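Local structure of 2-hydroxyisocaproyl-CoA dehydratase activator (Clostridium difficile, 4EHU) at residues T3-V16 with Q241-F253. The protein couples ATP hydrolysis to the transfer of one electron from its [4Fe-4S] cluster, shared by the homodimer, to (R)-2-hydroxyisocaproyl-CoA dehydratase in L-leucine fermentation. Sequence-based numbering, arbitrary orientation.
Sequences TMGLDIGSTASKGV and QLTGALGAALYAF. With ANP (phosphoaminophosphonic acid-adenylate ester), chain D.
The carbonyl oxygen of A249 is gripped from opposite faces of its plane: F253 N makes the regular helix bond, and T3 OG1 reaches it at 2.9 Å, tilted 28° from that plane. With OG1 set between the backbone N and the carbonyl carbon (chi1 60°), the T3 hydroxyl faces the helix while CG2 lies against F253 N. Further along, lacking a side chain, G5 can lay its CA on the helix, in a CA-H···O contact of 3.3 Å from G5 CA to A245 O. The small methyls of A245, A248 and A249 permit this close approach, the axes of strand 3-8 and helix 243-253 passing 5.7 Å apart. V16 adds branched bulk beside them, its CG2 3.7 Å from A245 CB. This is the actin-like ATPase fold, whose first β-hairpin carries the phosphate-binding turn. From the second strand K14, bent at chi2 and chi3, passes its methylenes by Q241 O so that NZ can bridge O1A and O2B of the ATP analogue ADPNP while also bonding to A12 O. The extended Q241 delivers NE2 to the same O1A, nearly straight at 170°; R218 holds its OE1. Between the segments, water 1 donates to D7 OD2 and Q241 O and accepts from A245 N.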
# COMPACT_ATOMS: atom_id res chain seq x y z
N THR A 3 -12.12 -19.20 -32.44
CA THR A 3 -11.03 -18.31 -32.06
C THR A 3 -10.84 -18.38 -30.55
O THR A 3 -11.71 -18.86 -29.83
CB THR A 3 -11.30 -16.87 -32.48
OG1 THR A 3 -12.50 -16.39 -31.86
CG2 THR A 3 -11.41 -16.81 -34.03
N MET A 4 -9.69 -17.93 -30.08
CA MET A 4 -9.37 -18.00 -28.65
C MET A 4 -8.85 -16.66 -28.14
O MET A 4 -8.09 -15.99 -28.82
CB MET A 4 -8.31 -19.07 -28.41
CG MET A 4 -7.97 -19.27 -26.94
SD MET A 4 -6.84 -20.65 -26.69
CE MET A 4 -7.99 -22.03 -26.68
N GLY A 5 -9.28 -16.30 -26.93
CA GLY A 5 -8.77 -15.15 -26.21
C GLY A 5 -8.12 -15.59 -24.91
O GLY A 5 -8.65 -16.44 -24.21
N LEU A 6 -6.94 -15.05 -24.62
CA LEU A 6 -6.25 -15.31 -23.36
C LEU A 6 -6.01 -13.98 -22.67
O LEU A 6 -5.58 -13.03 -23.31
CB LEU A 6 -4.90 -16.00 -23.62
CG LEU A 6 -4.95 -17.43 -24.15
CD1 LEU A 6 -3.54 -17.90 -24.48
CD2 LEU A 6 -5.62 -18.35 -23.14
N ASP A 7 -6.31 -13.91 -21.38
CA ASP A 7 -6.09 -12.71 -20.59
C ASP A 7 -5.18 -13.10 -19.43
O ASP A 7 -5.60 -13.77 -18.49
CB ASP A 7 -7.45 -12.14 -20.10
CG ASP A 7 -7.31 -10.98 -19.10
OD1 ASP A 7 -6.19 -10.54 -18.77
OD2 ASP A 7 -8.36 -10.50 -18.65
N ILE A 8 -3.92 -12.73 -19.52
CA ILE A 8 -2.93 -13.11 -18.53
C ILE A 8 -2.68 -11.92 -17.63
O ILE A 8 -1.91 -11.03 -17.96
CB ILE A 8 -1.63 -13.57 -19.20
CG1 ILE A 8 -1.94 -14.65 -20.24
CG2 ILE A 8 -0.66 -14.09 -18.16
CD1 ILE A 8 -0.77 -14.95 -21.18
N GLY A 9 -3.37 -11.88 -16.49
CA GLY A 9 -3.25 -10.73 -15.62
C GLY A 9 -2.20 -10.94 -14.57
O GLY A 9 -1.45 -11.92 -14.61
N SER A 10 -2.16 -10.03 -13.61
CA SER A 10 -1.20 -10.11 -12.52
C SER A 10 -1.42 -11.35 -11.67
O SER A 10 -0.50 -11.86 -11.04
CB SER A 10 -1.34 -8.87 -11.63
OG SER A 10 -2.57 -8.86 -10.92
N THR A 11 -2.65 -11.85 -11.68
CA THR A 11 -3.13 -12.70 -10.60
C THR A 11 -3.76 -13.98 -11.10
O THR A 11 -3.59 -15.04 -10.50
CB THR A 11 -4.17 -11.94 -9.76
OG1 THR A 11 -3.57 -10.76 -9.21
CG2 THR A 11 -4.72 -12.83 -8.63
N ALA A 12 -4.48 -13.90 -12.22
CA ALA A 12 -5.10 -15.08 -12.78
C ALA A 12 -5.02 -15.09 -14.29
O ALA A 12 -4.96 -14.03 -14.92
CB ALA A 12 -6.56 -15.16 -12.35
N SER A 13 -5.02 -16.29 -14.86
CA SER A 13 -5.03 -16.46 -16.30
C SER A 13 -6.42 -16.89 -16.73
O SER A 13 -7.01 -17.82 -16.17
CB SER A 13 -4.01 -17.52 -16.74
OG SER A 13 -2.71 -17.08 -16.45
N LYS A 14 -6.94 -16.21 -17.74
CA LYS A 14 -8.29 -16.47 -18.22
C LYS A 14 -8.27 -16.79 -19.70
O LYS A 14 -7.52 -16.17 -20.46
CB LYS A 14 -9.19 -15.26 -17.98
CG LYS A 14 -9.60 -15.05 -16.52
CD LYS A 14 -8.46 -14.45 -15.65
CE LYS A 14 -8.17 -12.99 -16.02
NZ LYS A 14 -7.24 -12.30 -15.06
N GLY A 15 -9.10 -17.75 -20.11
CA GLY A 15 -9.18 -18.14 -21.52
C GLY A 15 -10.62 -18.36 -21.96
O GLY A 15 -11.45 -18.81 -21.19
N VAL A 16 -10.89 -18.04 -23.22
CA VAL A 16 -12.21 -18.28 -23.82
C VAL A 16 -11.99 -18.84 -25.21
O VAL A 16 -11.13 -18.34 -25.94
CB VAL A 16 -13.01 -16.97 -23.96
CG1 VAL A 16 -14.23 -17.19 -24.84
CG2 VAL A 16 -13.43 -16.45 -22.55
N GLN A 241 -15.06 -12.10 -14.56
CA GLN A 241 -13.60 -12.27 -14.58
C GLN A 241 -13.07 -12.60 -15.99
O GLN A 241 -11.88 -12.51 -16.24
CB GLN A 241 -13.19 -13.38 -13.61
CG GLN A 241 -11.69 -13.43 -13.35
CD GLN A 241 -11.35 -14.37 -12.22
OE1 GLN A 241 -12.18 -15.20 -11.80
NE2 GLN A 241 -10.13 -14.25 -11.70
N LEU A 242 -13.98 -12.94 -16.89
CA LEU A 242 -13.62 -13.43 -18.22
C LEU A 242 -13.85 -12.44 -19.36
O LEU A 242 -13.66 -12.81 -20.53
CB LEU A 242 -14.44 -14.70 -18.51
CG LEU A 242 -13.96 -15.96 -17.78
CD1 LEU A 242 -15.08 -16.98 -17.69
CD2 LEU A 242 -12.72 -16.55 -18.46
N THR A 243 -14.26 -11.21 -19.06
CA THR A 243 -14.61 -10.29 -20.14
C THR A 243 -13.41 -9.89 -20.99
O THR A 243 -13.56 -9.58 -22.18
CB THR A 243 -15.30 -9.02 -19.63
OG1 THR A 243 -14.55 -8.47 -18.54
CG2 THR A 243 -16.73 -9.35 -19.12
N GLY A 244 -12.23 -9.89 -20.37
CA GLY A 244 -11.01 -9.55 -21.10
C GLY A 244 -10.70 -10.65 -22.10
O GLY A 244 -10.34 -10.39 -23.26
N ALA A 245 -10.80 -11.90 -21.65
CA ALA A 245 -10.55 -13.03 -22.55
C ALA A 245 -11.60 -13.11 -23.65
O ALA A 245 -11.29 -13.46 -24.80
CB ALA A 245 -10.52 -14.33 -21.76
N LEU A 246 -12.85 -12.79 -23.31
CA LEU A 246 -13.90 -12.74 -24.32
C LEU A 246 -13.62 -11.66 -25.35
O LEU A 246 -13.75 -11.91 -26.55
CB LEU A 246 -15.25 -12.48 -23.64
CG LEU A 246 -16.42 -12.32 -24.60
CD1 LEU A 246 -16.59 -13.59 -25.44
CD2 LEU A 246 -17.69 -12.07 -23.77
N GLY A 247 -13.18 -10.49 -24.89
CA GLY A 247 -12.87 -9.41 -25.81
C GLY A 247 -11.73 -9.81 -26.73
O GLY A 247 -11.78 -9.58 -27.94
N ALA A 248 -10.72 -10.44 -26.16
CA ALA A 248 -9.61 -10.96 -26.97
C ALA A 248 -10.11 -11.96 -28.02
O ALA A 248 -9.69 -11.93 -29.19
CB ALA A 248 -8.54 -11.60 -26.07
N ALA A 249 -11.02 -12.85 -27.63
CA ALA A 249 -11.54 -13.87 -28.56
C ALA A 249 -12.31 -13.20 -29.70
O ALA A 249 -12.31 -13.67 -30.82
CB ALA A 249 -12.42 -14.88 -27.81
N LEU A 250 -12.96 -12.08 -29.40
CA LEU A 250 -13.73 -11.35 -30.39
C LEU A 250 -12.80 -10.61 -31.35
O LEU A 250 -13.06 -10.56 -32.56
CB LEU A 250 -14.69 -10.37 -29.71
CG LEU A 250 -15.92 -11.03 -29.10
CD1 LEU A 250 -16.54 -10.11 -28.02
CD2 LEU A 250 -16.92 -11.35 -30.19
N TYR A 251 -11.72 -10.03 -30.83
CA TYR A 251 -10.73 -9.42 -31.72
C TYR A 251 -10.09 -10.51 -32.56
O TYR A 251 -9.70 -10.26 -33.69
CB TYR A 251 -9.65 -8.66 -30.96
CG TYR A 251 -10.12 -7.30 -30.52
CD1 TYR A 251 -10.55 -6.37 -31.45
CD2 TYR A 251 -10.16 -6.97 -29.17
CE1 TYR A 251 -11.01 -5.15 -31.05
CE2 TYR A 251 -10.59 -5.74 -28.78
CZ TYR A 251 -11.03 -4.83 -29.71
OH TYR A 251 -11.48 -3.60 -29.30
N ALA A 252 -9.97 -11.71 -32.00
CA ALA A 252 -9.39 -12.83 -32.75
C ALA A 252 -10.31 -13.21 -33.90
O ALA A 252 -9.86 -13.53 -35.01
CB ALA A 252 -9.16 -14.01 -31.82
N PHE A 253 -11.62 -13.20 -33.64
CA PHE A 253 -12.62 -13.42 -34.66
C PHE A 253 -12.52 -12.34 -35.73
O PHE A 253 -12.58 -12.66 -36.92
CB PHE A 253 -14.02 -13.44 -34.03
CG PHE A 253 -15.14 -13.50 -35.03
CD1 PHE A 253 -15.47 -14.69 -35.67
CD2 PHE A 253 -15.89 -12.36 -35.31
CE1 PHE A 253 -16.51 -14.74 -36.58
CE2 PHE A 253 -16.93 -12.41 -36.22
CZ PHE A 253 -17.25 -13.60 -36.85
PG ANP D . -4.86 -7.17 -13.12
O1G ANP D . -3.51 -7.28 -13.82
O2G ANP D . -5.96 -6.93 -14.12
O3G ANP D . -4.85 -6.19 -12.01
PB ANP D . -5.99 -9.98 -12.94
O1B ANP D . -5.22 -11.27 -12.88
O2B ANP D . -6.69 -9.67 -14.26
N3B ANP D . -4.96 -8.71 -12.36
PA ANP D . -8.61 -10.75 -11.96
O1A ANP D . -8.43 -12.12 -12.52
O2A ANP D . -9.51 -9.74 -12.64
O3A ANP D . -7.16 -10.05 -11.81
O5' ANP D . -9.05 -10.79 -10.42
C5' ANP D . -8.20 -11.40 -9.44
C4' ANP D . -8.94 -11.42 -8.10
O4' ANP D . -10.35 -11.59 -8.10
C3' ANP D . -8.31 -11.78 -6.77
O3' ANP D . -7.35 -10.79 -6.37
C2' ANP D . -9.53 -11.91 -5.85
O2' ANP D . -9.62 -10.82 -4.91
C1' ANP D . -10.76 -11.89 -6.76
N9 ANP D . -11.44 -13.20 -6.85
C8 ANP D . -11.03 -14.29 -7.52
N7 ANP D . -11.94 -15.29 -7.43
C5 ANP D . -12.96 -14.81 -6.67
C6 ANP D . -14.24 -15.32 -6.19
N6 ANP D . -14.60 -16.59 -6.49
N1 ANP D . -15.02 -14.50 -5.45
C2 ANP D . -14.67 -13.24 -5.15
N3 ANP D . -13.50 -12.71 -5.55
C4 ANP D . -12.64 -13.43 -6.31
O HOH W 1 -10.75 -11.76 -18.67